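Local coordinates for sugar ABC transporter (Agrobacterium radiobacter, PDB 4RXT), which binds an arabinopyranose sugar in the cleft between its two lobes and probably delivers it to an ABC-type membrane transporter, at residues T110-A121 against G153-Y162; E131-P142 against G164-G175. All coordinates share one frame; numbering follows the deposited sequence.

Contact 1: T110-A121 against G153-Y162; sequences TQGGRIAADGLA and GFLDQVKTKY
Two neighbouring helices of one α/β lobe, 109-128 and 145-161, meet glycine to glycine at Gly113 and Gly153. The short segments cross at -46° and their axes approach to 7.0 Å. With no side chain on either glycine the backbones come close: Gly153 CA makes a C-H...O contact to Thr110 O at 3.3 Å. Next along, Phe154 is a knob in a hole formed by Gly113, Ala116, Ala117 and Leu120. Leu120 CD2 reaches the edge of its ring, 3.8 Å from Phe154 CZ. Phe154 also stacks on Phe198 of the central sheet, in the helix-on-sheet packing of a periplasmic binding protein. The polar end of the interface centres on Asp118 OD1, which takes two bonds. Gln157 NE2 donates to Asp118 OD1 in a nearly straight bond (2.9 Å, 173°), and this oxygen lies close to the amide plane; the chi2 bend (75°) of Gln157 turns the amide there. Tyr162 OH donates the other to Asp118 OD1 at 2.6 Å, from above the carboxylate plane. Tyr162 OH accepts from a water that donates to Asp118 O. Ala121 CB lies over one face of the Tyr162 ring, 3.5 Å from its centroid, and Lys161 CG over the opposite face.

Contact 2: E131-P142 against G164-G175; sequences EEGDVVIITNTP and GLKVVADKYADG
Thr139 has chi1 at -58°, which sets CG2 anti to the backbone N and OG1 anti to the carbonyl carbon. Tyr172 has a similar chi1 of -70°, and the two side chains run side by side. Thr139 CG2 then touches Tyr172 CE2 at 3.5 Å, while Pro142 CB comes against the same ring, near CD2. Thr139 OG1 donates to a water at 2.7 Å. This water lies above the centre of the Tyr172 ring and donates to Asp170 OD1 and Lys171 O. The outer polar ends are held elsewhere: Tyr172 OH is hydrogen-bonded to Glu148, and Asp170 OD2 forms a salt bridge with Arg151.

The backbones form a parallel ladder from Gly133 to Thr139. Val135 N donates to Lys166 O at 2.8 Å, and Val168 N to Val135 O at 2.9 Å. Val135 pairs with Val167 but Ile137 with Asp170. One extra residue is thus taken up on strand 165-172, a beta bulge around Val168. Val168 CG1 lies across the Asp134 carboxylate, 3.5 Å from Asp134 CG. On the same side of the sheet Val136 CG1 meets Ala169 CB at 3.6 Å.

Past the strands, Ala173 N donates to Thr139 O and Gly175 N to Asn140 O. The end of the Asn140 side chain turns back to Gly175, bringing ND2 to 3.2 Å from Gly175 CA. This buried ND2 has no hydrogen-bond partner in the model. A water joins Asn140 OD1 to Gly175 O.

The Asn140 side chain comes to about 5 Å from the bound sugar, nearest atoms, beside the sugar-binding residues Asn201 and Glu45. Strand 165-172 is the sheet edge, and the two strands are joined through helix 145-161 as a beta-alpha-beta unit of a Rossmann-like lobe, with its pocket loops at the C-terminal strand ends.

The segments alternate along the chain: helix 109-128, strand 133-139, helix 145-161, strand 165-172. Contact 1 pairs the two helices and contact 2 the two strands. Their centres are about 12 Å apart. Both helices pack on one face of the sheet. Leu155 lies on Val167 and Asp170, and Phe154 on Ile137, while helix 202-214 packs against Ile138 on the other face. Near the N-terminal ends of the strands the contacts touch directly, Tyr162 CD1 lying 3.5 Å from Glu131 OE1. The shared helices and sheet make one lobe, and the strand ends of contact 2 reach its sugar pocket. Contact 1 is set back: Gly113 is about 11 Å from the sugar (nearest atoms), though close to sugar-binding Arg150.

Contact 1: T110-A121 against G153-Y162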
loop_
_atom_site.group_PDB
_atom_site.type_symbol
_atom_site.label_atom_id
_atom_site.label_comp_id
_atom_site.label_asym_id
_atom_site.label_seq_id
_atom_site.Cartn_x
_atom_site.Cartn_y
_atom_site.Cartn_z
ATOM N N THR A 110 6.213 -5.925 6.287
ATOM C CA THR A 110 7.624 -6.242 6.384
ATOM C C THR A 110 7.954 -7.402 5.431
ATOM O O THR A 110 8.954 -7.350 4.655
ATOM C CB THR A 110 8.019 -6.560 7.818
ATOM O OG1 THR A 110 7.626 -5.457 8.657
ATOM C CG2 THR A 110 9.505 -6.733 7.879
ATOM N N GLN A 111 7.110 -8.434 5.457
ATOM C CA GLN A 111 7.266 -9.554 4.541
ATOM C C GLN A 111 7.142 -9.082 3.085
ATOM O O GLN A 111 7.828 -9.582 2.187
ATOM C CB GLN A 111 6.249 -10.648 4.834
ATOM C CG GLN A 111 6.433 -11.928 4.035
ATOM C CD GLN A 111 5.302 -12.925 4.287
ATOM O OE1 GLN A 111 5.524 -13.977 4.905
ATOM N NE2 GLN A 111 4.081 -12.590 3.833
ATOM N N GLY A 112 6.264 -8.119 2.856
ATOM C CA GLY A 112 6.081 -7.569 1.506
ATOM C C GLY A 112 7.377 -6.928 1.001
ATOM O O GLY A 112 7.758 -7.082 -0.163
ATOM N N GLY A 113 8.096 -6.236 1.885
ATOM C CA GLY A 113 9.413 -5.699 1.531
ATOM C C GLY A 113 10.443 -6.805 1.255
ATOM O O GLY A 113 11.263 -6.707 0.309
ATOM N N ARG A 114 10.420 -7.858 2.081
ATOM C CA ARG A 114 11.302 -9.001 1.864
ATOM C C ARG A 114 11.053 -9.672 0.516
ATOM O O ARG A 114 11.994 -10.000 -0.211
ATOM C CB ARG A 114 11.149 -10.049 2.976
ATOM C CG ARG A 114 11.603 -9.623 4.356
ATOM C CD ARG A 114 11.502 -10.781 5.384
ATOM N NE ARG A 114 10.881 -10.320 6.637
ATOM C CZ ARG A 114 9.721 -10.756 7.150
ATOM N NH1 ARG A 114 9.010 -11.730 6.562
ATOM N NH2 ARG A 114 9.273 -10.226 8.294
ATOM N N ILE A 115 9.779 -9.884 0.212
ATOM C CA ILE A 115 9.336 -10.451 -1.091
ATOM C C ILE A 115 9.827 -9.611 -2.276
ATOM O O ILE A 115 10.318 -10.121 -3.265
ATOM C CB ILE A 115 7.786 -10.586 -1.125
ATOM C CG1 ILE A 115 7.351 -11.730 -0.210
ATOM C CG2 ILE A 115 7.256 -10.858 -2.532
ATOM C CD1 ILE A 115 5.861 -11.796 0.045
ATOM N N ALA A 116 9.782 -8.305 -2.097
ATOM C CA ALA A 116 10.226 -7.378 -3.137
ATOM C C ALA A 116 11.734 -7.482 -3.330
ATOM O O ALA A 116 12.231 -7.419 -4.478
ATOM C CB ALA A 116 9.824 -5.949 -2.809
ATOM N N ALA A 117 12.461 -7.605 -2.199
ATOM C CA ALA A 117 13.926 -7.774 -2.268
ATOM C C ALA A 117 14.305 -9.039 -3.045
ATOM O O ALA A 117 15.165 -8.995 -3.961
ATOM C CB ALA A 117 14.565 -7.788 -0.880
ATOM N N ASP A 118 13.611 -10.132 -2.713
ATOM C CA ASP A 118 13.851 -11.401 -3.400
ATOM C C ASP A 118 13.571 -11.231 -4.898
ATOM O O ASP A 118 14.298 -11.756 -5.734
ATOM C CB ASP A 118 12.995 -12.527 -2.833
ATOM C CG ASP A 118 13.346 -12.901 -1.401
ATOM O OD1 ASP A 118 14.524 -12.721 -0.986
ATOM O OD2 ASP A 118 12.424 -13.451 -0.757
ATOM N N GLY A 119 12.497 -10.508 -5.230
ATOM C CA GLY A 119 12.059 -10.349 -6.652
ATOM C C GLY A 119 13.073 -9.507 -7.384
ATOM O O GLY A 119 13.426 -9.768 -8.521
ATOM N N LEU A 120 13.609 -8.490 -6.709
ATOM C CA LEU A 120 14.564 -7.594 -7.342
ATOM C C LEU A 120 15.884 -8.311 -7.631
ATOM O O LEU A 120 16.471 -8.210 -8.698
ATOM C CB LEU A 120 14.808 -6.354 -6.467
ATOM C CG LEU A 120 15.755 -5.318 -7.033
ATOM C CD1 LEU A 120 15.174 -4.770 -8.307
ATOM C CD2 LEU A 120 15.987 -4.126 -6.121
ATOM N N ALA A 121 16.313 -9.111 -6.671
ATOM C CA ALA A 121 17.536 -9.891 -6.831
ATOM C C ALA A 121 17.380 -10.858 -7.997
ATOM O O ALA A 121 18.294 -11.013 -8.812
ATOM C CB ALA A 121 17.868 -10.639 -5.549
ATOM N N GLY A 153 11.704 -4.203 5.618
ATOM C CA GLY A 153 11.742 -5.576 5.192
ATOM C C GLY A 153 12.697 -5.716 4.010
ATOM O O GLY A 153 13.505 -6.658 3.934
ATOM N N PHE A 154 12.621 -4.768 3.064
ATOM C CA PHE A 154 13.510 -4.753 1.908
ATOM C C PHE A 154 14.979 -4.603 2.290
ATOM O O PHE A 154 15.842 -5.377 1.842
ATOM C CB PHE A 154 13.057 -3.625 0.950
ATOM C CG PHE A 154 13.969 -3.433 -0.246
ATOM C CD1 PHE A 154 13.815 -4.199 -1.396
ATOM C CD2 PHE A 154 14.952 -2.454 -0.235
ATOM C CE1 PHE A 154 14.656 -4.021 -2.478
ATOM C CE2 PHE A 154 15.774 -2.254 -1.336
ATOM C CZ PHE A 154 15.637 -3.046 -2.448
ATOM N N LEU A 155 15.268 -3.566 3.073
ATOM C CA LEU A 155 16.645 -3.264 3.443
ATOM C C LEU A 155 17.288 -4.442 4.216
ATOM O O LEU A 155 18.427 -4.805 3.943
ATOM C CB LEU A 155 16.749 -1.949 4.239
ATOM C CG LEU A 155 16.437 -0.659 3.459
ATOM C CD1 LEU A 155 16.460 0.547 4.375
ATOM C CD2 LEU A 155 17.376 -0.487 2.263
ATOM N N ASP A 156 16.549 -5.020 5.160
ATOM C CA ASP A 156 17.020 -6.125 5.948
ATOM C C ASP A 156 17.344 -7.347 5.085
ATOM O O ASP A 156 18.378 -7.997 5.225
ATOM C CB ASP A 156 15.971 -6.503 6.999
ATOM C CG ASP A 156 15.829 -5.451 8.127
ATOM O OD1 ASP A 156 16.640 -4.495 8.221
ATOM O OD2 ASP A 156 14.863 -5.603 8.915
ATOM N N GLN A 157 16.458 -7.654 4.149
ATOM C CA GLN A 157 16.650 -8.837 3.294
ATOM C C GLN A 157 17.864 -8.596 2.388
ATOM O O GLN A 157 18.710 -9.459 2.163
ATOM C CB GLN A 157 15.360 -9.071 2.472
ATOM C CG GLN A 157 15.363 -10.384 1.703
ATOM C CD GLN A 157 15.127 -11.613 2.558
ATOM O OE1 GLN A 157 15.314 -11.602 3.768
ATOM N NE2 GLN A 157 14.718 -12.692 1.930
ATOM N N VAL A 158 17.954 -7.387 1.843
ATOM C CA VAL A 158 19.111 -7.069 1.015
ATOM C C VAL A 158 20.414 -7.260 1.769
ATOM O O VAL A 158 21.420 -7.822 1.259
ATOM C CB VAL A 158 19.011 -5.675 0.380
ATOM C CG1 VAL A 158 20.328 -5.274 -0.287
ATOM C CG2 VAL A 158 17.935 -5.712 -0.701
ATOM N N LYS A 159 20.408 -6.758 2.982
ATOM C CA LYS A 159 21.629 -6.791 3.791
ATOM C C LYS A 159 22.108 -8.202 4.116
ATOM O O LYS A 159 23.322 -8.484 4.052
ATOM C CB LYS A 159 21.437 -6.035 5.072
ATOM C CG LYS A 159 22.736 -6.028 5.898
ATOM C CD LYS A 159 22.769 -5.065 7.036
ATOM C CE LYS A 159 24.074 -5.253 7.793
ATOM N NZ LYS A 159 25.248 -4.518 7.276
ATOM N N THR A 160 21.193 -9.102 4.435
ATOM C CA THR A 160 21.622 -10.443 4.882
ATOM C C THR A 160 21.714 -11.450 3.716
ATOM O O THR A 160 22.635 -12.270 3.624
ATOM C CB THR A 160 20.758 -10.985 6.020
ATOM O OG1 THR A 160 19.443 -11.146 5.575
ATOM C CG2 THR A 160 20.721 -10.010 7.152
ATOM N N LYS A 161 20.763 -11.363 2.811
ATOM C CA LYS A 161 20.650 -12.386 1.796
ATOM C C LYS A 161 21.359 -12.011 0.502
ATOM O O LYS A 161 21.788 -12.902 -0.250
ATOM C CB LYS A 161 19.179 -12.736 1.589
ATOM C CG LYS A 161 18.973 -13.797 0.545
ATOM C CD LYS A 161 17.584 -14.364 0.618
ATOM C CE LYS A 161 17.477 -15.596 -0.250
ATOM N NZ LYS A 161 18.285 -16.675 0.376
ATOM N N TYR A 162 21.497 -10.709 0.234
ATOM C CA TYR A 162 22.013 -10.243 -1.083
ATOM C C TYR A 162 23.188 -9.302 -0.904
ATOM O O TYR A 162 23.133 -8.144 -1.273
ATOM C CB TYR A 162 20.899 -9.623 -1.924
ATOM C CG TYR A 162 19.721 -10.554 -2.105
ATOM C CD1 TYR A 162 19.875 -11.730 -2.778
ATOM C CD2 TYR A 162 18.478 -10.283 -1.529
ATOM C CE1 TYR A 162 18.807 -12.607 -2.938
ATOM C CE2 TYR A 162 17.409 -11.160 -1.666
ATOM C CZ TYR A 162 17.579 -12.334 -2.375
ATOM O OH TYR A 162 16.559 -13.279 -2.508
HETATM O O HOH W 1 15.540 -14.133 -5.383
#

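Contact 2: E131-P142 against G164-G175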
loop_
_atom_site.group_PDB
_atom_site.type_symbol
_atom_site.label_atom_id
_atom_site.label_comp_id
_atom_site.label_asym_id
_atom_site.label_seq_id
_atom_site.Cartn_x
_atom_site.Cartn_y
_atom_site.Cartn_z
ATOM N N GLU A 131 23.541 -11.684 -8.836
ATOM C CA GLU A 131 22.873 -10.808 -7.873
ATOM C C GLU A 131 23.839 -9.720 -7.355
ATOM O O GLU A 131 24.099 -9.613 -6.145
ATOM C CB GLU A 131 22.318 -11.638 -6.706
ATOM C CG GLU A 131 21.256 -12.625 -7.148
ATOM C CD GLU A 131 20.889 -13.678 -6.102
ATOM O OE1 GLU A 131 21.552 -13.815 -5.045
ATOM O OE2 GLU A 131 19.921 -14.432 -6.363
ATOM N N GLU A 132 24.356 -8.898 -8.265
ATOM C CA GLU A 132 25.268 -7.809 -7.890
ATOM C C GLU A 132 24.833 -6.511 -8.522
ATOM O O GLU A 132 24.272 -6.485 -9.613
ATOM C CB GLU A 132 26.663 -8.089 -8.352
ATOM C CG GLU A 132 27.223 -9.321 -7.698
ATOM C CD GLU A 132 28.633 -9.093 -7.224
ATOM O OE1 GLU A 132 29.584 -9.429 -7.957
ATOM O OE2 GLU A 132 28.795 -8.530 -6.119
ATOM N N GLY A 133 25.115 -5.421 -7.839
ATOM C CA GLY A 133 24.896 -4.131 -8.416
ATOM C C GLY A 133 24.273 -3.151 -7.453
ATOM O O GLY A 133 23.882 -3.493 -6.324
ATOM N N ASP A 134 24.185 -1.921 -7.938
ATOM C CA ASP A 134 23.634 -0.804 -7.176
ATOM C C ASP A 134 22.138 -0.728 -7.312
ATOM O O ASP A 134 21.592 -0.834 -8.394
ATOM C CB ASP A 134 24.232 0.532 -7.607
ATOM C CG ASP A 134 25.713 0.645 -7.302
ATOM O OD1 ASP A 134 26.250 -0.264 -6.641
ATOM O OD2 ASP A 134 26.311 1.680 -7.688
ATOM N N VAL A 135 21.467 -0.611 -6.175
ATOM C CA VAL A 135 20.015 -0.529 -6.162
ATOM C C VAL A 135 19.558 0.656 -5.328
ATOM O O VAL A 135 20.313 1.196 -4.507
ATOM C CB VAL A 135 19.377 -1.842 -5.652
ATOM C CG1 VAL A 135 19.849 -2.987 -6.540
ATOM C CG2 VAL A 135 19.619 -2.108 -4.154
ATOM N N VAL A 136 18.299 1.041 -5.540
ATOM C CA VAL A 136 17.678 2.152 -4.846
ATOM C C VAL A 136 16.275 1.787 -4.368
ATOM O O VAL A 136 15.653 0.887 -4.893
ATOM C CB VAL A 136 17.641 3.448 -5.709
ATOM C CG1 VAL A 136 19.044 3.821 -6.153
ATOM C CG2 VAL A 136 16.741 3.344 -6.907
ATOM N N ILE A 137 15.827 2.472 -3.324
ATOM C CA ILE A 137 14.481 2.398 -2.860
ATOM C C ILE A 137 13.879 3.807 -2.906
ATOM O O ILE A 137 14.501 4.797 -2.547
ATOM C CB ILE A 137 14.347 1.732 -1.453
ATOM C CG1 ILE A 137 12.899 1.728 -0.978
ATOM C CG2 ILE A 137 15.252 2.392 -0.438
ATOM C CD1 ILE A 137 12.624 0.906 0.268
ATOM N N ILE A 138 12.641 3.861 -3.392
ATOM C CA ILE A 138 11.892 5.097 -3.466
ATOM C C ILE A 138 10.525 4.875 -2.809
ATOM O O ILE A 138 9.762 3.965 -3.207
ATOM C CB ILE A 138 11.726 5.610 -4.923
ATOM C CG1 ILE A 138 13.076 5.676 -5.645
ATOM C CG2 ILE A 138 10.995 6.966 -4.929
ATOM C CD1 ILE A 138 12.953 5.886 -7.136
ATOM N N THR A 139 10.249 5.721 -1.825
ATOM C CA THR A 139 9.096 5.675 -0.929
ATOM C C THR A 139 8.228 6.923 -1.126
ATOM O O THR A 139 8.725 8.039 -1.206
ATOM C CB THR A 139 9.550 5.516 0.552
ATOM O OG1 THR A 139 10.333 4.327 0.655
ATOM C CG2 THR A 139 8.369 5.441 1.486
ATOM N N ASN A 140 6.928 6.697 -1.230
ATOM C CA ASN A 140 5.934 7.728 -1.612
ATOM C C ASN A 140 6.016 8.991 -0.755
ATOM O O ASN A 140 5.989 10.062 -1.213
ATOM C CB ASN A 140 4.520 7.103 -1.507
ATOM C CG ASN A 140 3.416 7.937 -2.105
ATOM O OD1 ASN A 140 2.314 7.946 -1.605
ATOM N ND2 ASN A 140 3.696 8.572 -3.144
ATOM N N THR A 141 6.104 8.776 0.560
ATOM C CA THR A 141 6.077 9.862 1.546
ATOM C C THR A 141 6.598 9.274 2.879
ATOM O O THR A 141 6.463 8.066 3.120
ATOM C CB THR A 141 4.650 10.439 1.703
ATOM O OG1 THR A 141 4.645 11.603 2.560
ATOM C CG2 THR A 141 3.651 9.371 2.211
ATOM N N PRO A 142 7.189 10.121 3.747
ATOM C CA PRO A 142 7.691 9.569 5.025
ATOM C C PRO A 142 6.611 9.333 6.087
ATOM O O PRO A 142 5.555 9.956 6.076
ATOM C CB PRO A 142 8.646 10.654 5.505
ATOM C CG PRO A 142 8.063 11.889 4.995
ATOM C CD PRO A 142 7.539 11.545 3.613
ATOM N N GLY A 164 25.783 -8.776 -2.479
ATOM C CA GLY A 164 26.309 -8.223 -3.724
ATOM C C GLY A 164 25.514 -7.014 -4.224
ATOM O O GLY A 164 25.969 -6.314 -5.132
ATOM N N LEU A 165 24.328 -6.806 -3.638
ATOM C CA LEU A 165 23.515 -5.612 -3.903
ATOM C C LEU A 165 23.909 -4.502 -2.934
ATOM O O LEU A 165 24.064 -4.715 -1.696
ATOM C CB LEU A 165 22.035 -5.907 -3.793
ATOM C CG LEU A 165 21.538 -6.998 -4.754
ATOM C CD1 LEU A 165 20.043 -7.172 -4.527
ATOM C CD2 LEU A 165 21.842 -6.697 -6.222
ATOM N N LYS A 166 24.113 -3.298 -3.483
ATOM C CA LYS A 166 24.498 -2.167 -2.659
ATOM C C LYS A 166 23.361 -1.135 -2.764
ATOM O O LYS A 166 23.045 -0.679 -3.851
ATOM C CB LYS A 166 25.832 -1.590 -3.153
ATOM C CG LYS A 166 26.292 -0.323 -2.412
ATOM C CD LYS A 166 27.614 0.258 -2.905
ATOM C CE LYS A 166 28.216 1.163 -1.840
ATOM N NZ LYS A 166 29.213 2.125 -2.380
ATOM N N VAL A 167 22.781 -0.754 -1.625
ATOM C CA VAL A 167 21.787 0.297 -1.575
ATOM C C VAL A 167 22.477 1.648 -1.618
ATOM O O VAL A 167 23.139 2.071 -0.650
ATOM C CB VAL A 167 20.835 0.162 -0.373
ATOM C CG1 VAL A 167 19.706 1.165 -0.474
ATOM C CG2 VAL A 167 20.238 -1.229 -0.304
ATOM N N VAL A 168 22.348 2.331 -2.746
ATOM C CA VAL A 168 23.021 3.595 -2.997
ATOM C C VAL A 168 22.125 4.821 -2.865
ATOM O O VAL A 168 22.612 5.930 -2.847
ATOM C CB VAL A 168 23.780 3.614 -4.348
ATOM C CG1 VAL A 168 24.762 2.459 -4.420
ATOM C CG2 VAL A 168 22.828 3.533 -5.540
ATOM N N ALA A 169 20.818 4.619 -2.789
ATOM C CA ALA A 169 19.884 5.730 -2.535
ATOM C C ALA A 169 18.634 5.204 -1.869
ATOM O O ALA A 169 18.176 4.073 -2.147
ATOM C CB ALA A 169 19.547 6.510 -3.789
ATOM N N ASP A 170 18.101 6.034 -0.970
ATOM C CA ASP A 170 16.915 5.700 -0.188
ATOM C C ASP A 170 16.130 6.994 -0.137
ATOM O O ASP A 170 16.448 7.864 0.645
ATOM C CB ASP A 170 17.409 5.206 1.159
ATOM C CG ASP A 170 16.331 4.821 2.144
ATOM O OD1 ASP A 170 15.127 5.052 1.966
ATOM O OD2 ASP A 170 16.747 4.286 3.194
ATOM N N LYS A 171 15.190 7.159 -1.071
ATOM C CA LYS A 171 14.591 8.469 -1.344
ATOM C C LYS A 171 13.110 8.466 -1.023
ATOM O O LYS A 171 12.441 7.407 -1.103
ATOM C CB LYS A 171 14.770 8.858 -2.823
ATOM C CG LYS A 171 16.191 9.188 -3.185
ATOM C CD LYS A 171 16.456 10.592 -2.690
ATOM C CE LYS A 171 17.700 11.221 -3.269
ATOM N NZ LYS A 171 18.242 12.111 -2.210
ATOM N N TYR A 172 12.616 9.646 -0.666
ATOM C CA TYR A 172 11.190 9.855 -0.419
ATOM C C TYR A 172 10.680 10.916 -1.332
ATOM O O TYR A 172 11.342 11.928 -1.558
ATOM C CB TYR A 172 10.951 10.328 1.019
ATOM C CG TYR A 172 11.202 9.248 2.080
ATOM C CD1 TYR A 172 12.473 9.030 2.618
ATOM C CD2 TYR A 172 10.168 8.451 2.521
ATOM C CE1 TYR A 172 12.691 8.048 3.571
ATOM C CE2 TYR A 172 10.371 7.491 3.467
ATOM C CZ TYR A 172 11.628 7.306 4.013
ATOM O OH TYR A 172 11.790 6.318 4.988
ATOM N N ALA A 173 9.471 10.687 -1.798
ATOM C CA ALA A 173 8.778 11.641 -2.647
ATOM C C ALA A 173 7.806 12.449 -1.743
ATOM O O ALA A 173 7.956 12.483 -0.492
ATOM C CB ALA A 173 8.075 10.916 -3.833
ATOM N N ASP A 174 6.886 13.170 -2.396
ATOM C CA ASP A 174 5.878 14.030 -1.770
ATOM C C ASP A 174 4.462 13.541 -2.115
ATOM O O ASP A 174 3.508 14.333 -2.247
ATOM C CB ASP A 174 6.048 15.469 -2.268
ATOM C CG ASP A 174 5.867 15.605 -3.748
ATOM O OD1 ASP A 174 5.691 14.581 -4.461
ATOM O OD2 ASP A 174 5.900 16.776 -4.180
ATOM N N GLY A 175 4.332 12.235 -2.293
ATOM C CA GLY A 175 3.063 11.659 -2.607
ATOM C C GLY A 175 2.606 11.723 -4.048
ATOM O O GLY A 175 1.550 11.221 -4.326
HETATM O O HOH W 2 24.081 -10.793 -3.617
HETATM O O HOH W 3 12.874 5.149 0.536
HETATM O O HOH W 4 0.117 9.595 -2.697
#